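Local coordinates for protein adhesin (Neisseria gonorrhoeae, PDB 6GQ4) that probably acts as an adhesin of the gonococcus and, as a recombinant antigen, raises bactericidal antibodies in mice, at residues Ala9-Ser14 and Lys79-Gln84. Sequence-based numbering, arbitrary orientation.
Sequences AKKTVS and KSYRKQ. With NA (sodium ion), chain B.
Val13 CG2 lies over one face of the Arg82 guanidinium, 3.9 Å above the plane and displaced toward its rim, while Thr12 O and Tyr81 OH sit at the edge of the same group. The Tyr81 ring carries Arg82 CG over one face and receives Lys11 CB and Val13 CG2 obliquely; a further ring, that of Phe29, meets it edge-to-face. How one arginine can tie a loop to a strand is well illustrated here, where the loop between strands 70-73 and 86-89 folds against strand 9-16 of the antiparallel sheet of the ACP-like domain. Arg82 NH1 and NH2 both donate end-on to Thr12 O, each at 3.2 Å. The bond from NH2 arrives in the carbonyl plane on a lone pair, whereas NH1 stands above that plane, and both are bent, near 140° at the hydrogen. Arg82 NH1 also gives a straighter bond to Tyr81 OH, 2.8 Å long and close to the guanidinium plane. The apolar part of the contact is Val13 CG2 at 3.7 Å from Tyr81 CE2; Lys11 crosses the tyrosine side chain at about a right angle, with CB 3.5 Å from Tyr81 OH. The sodium ion is bound by the backbone oxygens of Tyr81 and Gln84. Besides the apolar contacts, strand and loop are joined through this ion, by way of Tyr15 OH, and through a guanidinium whose positive charge would be expected to polarise the Thr12 carbonyl and the tyrosine hydroxyl.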
ATOM      1  N   ALA A   9       7.428   4.211 -12.983  1.00 15.37           N
ATOM      2  CA  ALA A   9       8.128   4.703 -11.846  1.00 15.10           C
ATOM      3  C   ALA A   9       7.671   3.956 -10.605  1.00 13.88           C
ATOM      4  O   ALA A   9       6.595   3.379 -10.616  1.00 13.63           O
ATOM      5  CB  ALA A   9       7.898   6.170 -11.668  1.00 17.43           C
ATOM      6  N   LYS A  10       8.541   3.892  -9.602  1.00 14.29           N
ATOM      7  CA  LYS A  10       8.201   3.346  -8.356  1.00 13.33           C
ATOM      8  C   LYS A  10       8.782   4.199  -7.222  1.00 15.25           C
ATOM      9  O   LYS A  10       9.769   4.882  -7.347  1.00 17.37           O
ATOM     10  CB  LYS A  10       8.506   1.843  -8.263  1.00 20.47           C
ATOM     11  CG  LYS A  10       9.949   1.490  -8.211  1.00 20.84           C
ATOM     12  CD  LYS A  10      10.158   0.017  -8.417  1.00 25.56           C
ATOM     13  CE  LYS A  10      11.570  -0.323  -8.788  1.00 37.55           C
ATOM     14  NZ  LYS A  10      11.820  -1.747  -8.468  1.00 45.47           N
ATOM     15  N   LYS A  11       8.009   4.263  -6.121  1.00 13.54           N
ATOM     16  CA  LYS A  11       8.274   5.116  -5.002  1.00 14.72           C
ATOM     17  C   LYS A  11       8.018   4.285  -3.732  1.00 13.34           C
ATOM     18  O   LYS A  11       7.060   3.503  -3.699  1.00 14.11           O
ATOM     19  CB  LYS A  11       7.349   6.346  -5.038  1.00 17.43           C
ATOM     20  CG  LYS A  11       7.312   7.159  -6.343  1.00 21.99           C
ATOM     21  CD  LYS A  11       8.351   8.178  -6.459  1.00 28.47           C
ATOM     22  CE  LYS A  11       8.307   8.865  -7.806  1.00 32.94           C
ATOM     23  NZ  LYS A  11       9.680   9.000  -8.344  1.00 41.42           N
ATOM     24  N   THR A  12       8.764   4.558  -2.671  1.00 14.66           N
ATOM     25  CA  THR A  12       8.731   3.772  -1.475  1.00 14.93           C
ATOM     26  C   THR A  12       8.339   4.664  -0.294  1.00 14.28           C
ATOM     27  O   THR A  12       8.834   5.795  -0.181  1.00 16.35           O
ATOM     28  CB  THR A  12      10.017   2.982  -1.242  1.00 18.01           C
ATOM     29  OG1 THR A  12      10.239   2.079  -2.319  1.00 21.27           O
ATOM     30  CG2 THR A  12       9.943   2.120  -0.013  1.00 20.02           C
ATOM     31  N   VAL A  13       7.427   4.147   0.562  1.00 13.40           N
ATOM     32  CA  VAL A  13       7.035   4.839   1.789  1.00 15.03           C
ATOM     33  C   VAL A  13       7.286   3.921   2.993  1.00 15.37           C
ATOM     34  O   VAL A  13       6.979   2.734   2.916  1.00 14.84           O
ATOM     35  CB  VAL A  13       5.576   5.339   1.774  1.00 14.74           C
ATOM     36  CG1 VAL A  13       5.241   6.121   3.015  1.00 16.79           C
ATOM     37  CG2 VAL A  13       5.249   6.195   0.572  1.00 13.94           C
ATOM     38  N   SER A  14       7.866   4.496   4.063  1.00 19.64           N
ATOM     39  CA  SER A  14       8.085   3.849   5.357  1.00 21.01           C
ATOM     40  C   SER A  14       6.931   4.214   6.304  1.00 23.14           C
ATOM     41  O   SER A  14       6.576   5.403   6.453  1.00 26.65           O
ATOM     42  CB  SER A  14       9.408   4.236   5.935  1.00 24.79           C
ATOM     43  OG  SER A  14      10.467   3.589   5.244  1.00 36.55           O
ATOM     44  N   LYS A  79       0.404  12.786  -6.130  0.50 17.58           N
ATOM     45  CA  LYS A  79       0.223  13.890  -5.182  0.50 21.11           C
ATOM     46  C   LYS A  79       0.047  13.357  -3.750  0.50 21.49           C
ATOM     47  O   LYS A  79       0.698  13.820  -2.820  0.50 29.58           O
ATOM     48  CB  LYS A  79      -0.980  14.747  -5.602  0.50 26.53           C
ATOM     49  CG  LYS A  79      -0.788  15.547  -6.880  0.50 32.56           C
ATOM     50  CD  LYS A  79      -1.910  16.521  -7.184  0.50 37.83           C
ATOM     51  CE  LYS A  79      -3.238  15.836  -7.429  0.50 38.78           C
ATOM     52  NZ  LYS A  79      -3.183  14.927  -8.597  0.50 33.10           N
ATOM     53  N   SER A  80      -0.829  12.357  -3.593  1.00 18.88           N
ATOM     54  CA  SER A  80      -1.432  11.997  -2.317  1.00 18.30           C
ATOM     55  C   SER A  80      -0.668  10.903  -1.556  1.00 15.81           C
ATOM     56  O   SER A  80      -0.898  10.771  -0.349  1.00 17.39           O
ATOM     57  CB  SER A  80      -2.879  11.540  -2.483  1.00 19.20           C
ATOM     58  OG  SER A  80      -2.928  10.190  -2.952  1.00 16.54           O
ATOM     59  N   TYR A  81       0.152  10.114  -2.266  1.00 14.68           N
ATOM     60  CA  TYR A  81       0.476   8.783  -1.810  1.00 14.93           C
ATOM     61  C   TYR A  81       1.280   8.837  -0.510  1.00 16.12           C
ATOM     62  O   TYR A  81       1.217   7.858   0.295  1.00 19.17           O
ATOM     63  CB  TYR A  81       1.129   7.929  -2.889  1.00 15.56           C
ATOM     64  CG  TYR A  81       2.566   8.261  -3.094  1.00 14.04           C
ATOM     65  CD1 TYR A  81       2.922   9.454  -3.723  1.00 13.55           C
ATOM     66  CD2 TYR A  81       3.576   7.516  -2.502  1.00 14.99           C
ATOM     67  CE1 TYR A  81       4.260   9.789  -3.883  1.00 14.28           C
ATOM     68  CE2 TYR A  81       4.901   7.840  -2.683  1.00 16.62           C
ATOM     69  CZ  TYR A  81       5.241   9.012  -3.318  1.00 14.30           C
ATOM     70  OH  TYR A  81       6.559   9.355  -3.433  1.00 17.99           O
ATOM     71  N   ARG A  82       2.074   9.898  -0.279  1.00 14.75           N
ATOM     72  CA  ARG A  82       2.926   9.866   0.921  1.00 16.75           C
ATOM     73  C   ARG A  82       2.219  10.395   2.172  1.00 15.40           C
ATOM     74  O   ARG A  82       2.797  10.359   3.270  1.00 21.10           O
ATOM     75  CB  ARG A  82       4.211  10.677   0.761  1.00 16.71           C
ATOM     76  CG  ARG A  82       4.961  10.487  -0.550  1.00 21.37           C
ATOM     77  CD  ARG A  82       6.378  11.085  -0.526  1.00 25.66           C
ATOM     78  NE  ARG A  82       7.253  10.372   0.387  1.00 26.74           N
ATOM     79  CZ  ARG A  82       7.893   9.217   0.141  1.00 27.39           C
ATOM     80  NH1 ARG A  82       8.043   8.707  -1.090  1.00 21.68           N
ATOM     81  NH2 ARG A  82       8.429   8.610   1.178  1.00 24.41           N
ATOM     82  N   LYS A  83       0.964  10.814   2.040  1.00 16.45           N
ATOM     83  CA  LYS A  83       0.199  11.299   3.165  1.00 19.64           C
ATOM     84  C   LYS A  83      -0.838  10.278   3.625  1.00 17.23           C
ATOM     85  O   LYS A  83      -1.426  10.481   4.680  1.00 20.64           O
ATOM     86  CB  LYS A  83      -0.513  12.589   2.768  1.00 26.46           C
ATOM     87  CG  LYS A  83       0.399  13.786   2.585  1.00 40.81           C
ATOM     88  CD  LYS A  83      -0.358  15.101   2.417  1.00 49.66           C
ATOM     89  CE  LYS A  83      -1.130  15.207   1.115  1.00 52.91           C
ATOM     90  NZ  LYS A  83      -0.221  15.450  -0.026  1.00 58.09           N
ATOM     91  N   GLN A  84      -1.106   9.221   2.853  1.00 15.78           N
ATOM     92  CA  GLN A  84      -2.268   8.356   3.176  0.50 17.19           C
ATOM     93  C   GLN A  84      -1.855   7.305   4.215  1.00 16.99           C
ATOM     94  O   GLN A  84      -0.843   6.601   4.085  1.00 15.75           O
ATOM     95  CB  GLN A  84      -2.866   7.705   1.930  0.50 15.78           C
ATOM     96  CG  GLN A  84      -3.437   8.695   0.911  0.50 17.47           C
ATOM     97  CD  GLN A  84      -4.752   9.304   1.332  0.50 19.19           C
ATOM     98  OE1 GLN A  84      -4.976   9.600   2.506  0.50 23.99           O
ATOM     99  NE2 GLN A  84      -5.645   9.494   0.369  0.50 22.95           N
TER
HETATM  100 NA    NA B 201       1.032   6.477   2.290  1.00 27.23          NA
HETATM  101  O   HOH W   1      10.586   7.068  -2.725  1.00 30.13           O
HETATM  102  O   HOH W   2      -0.080   5.452   1.650  0.50 32.52           O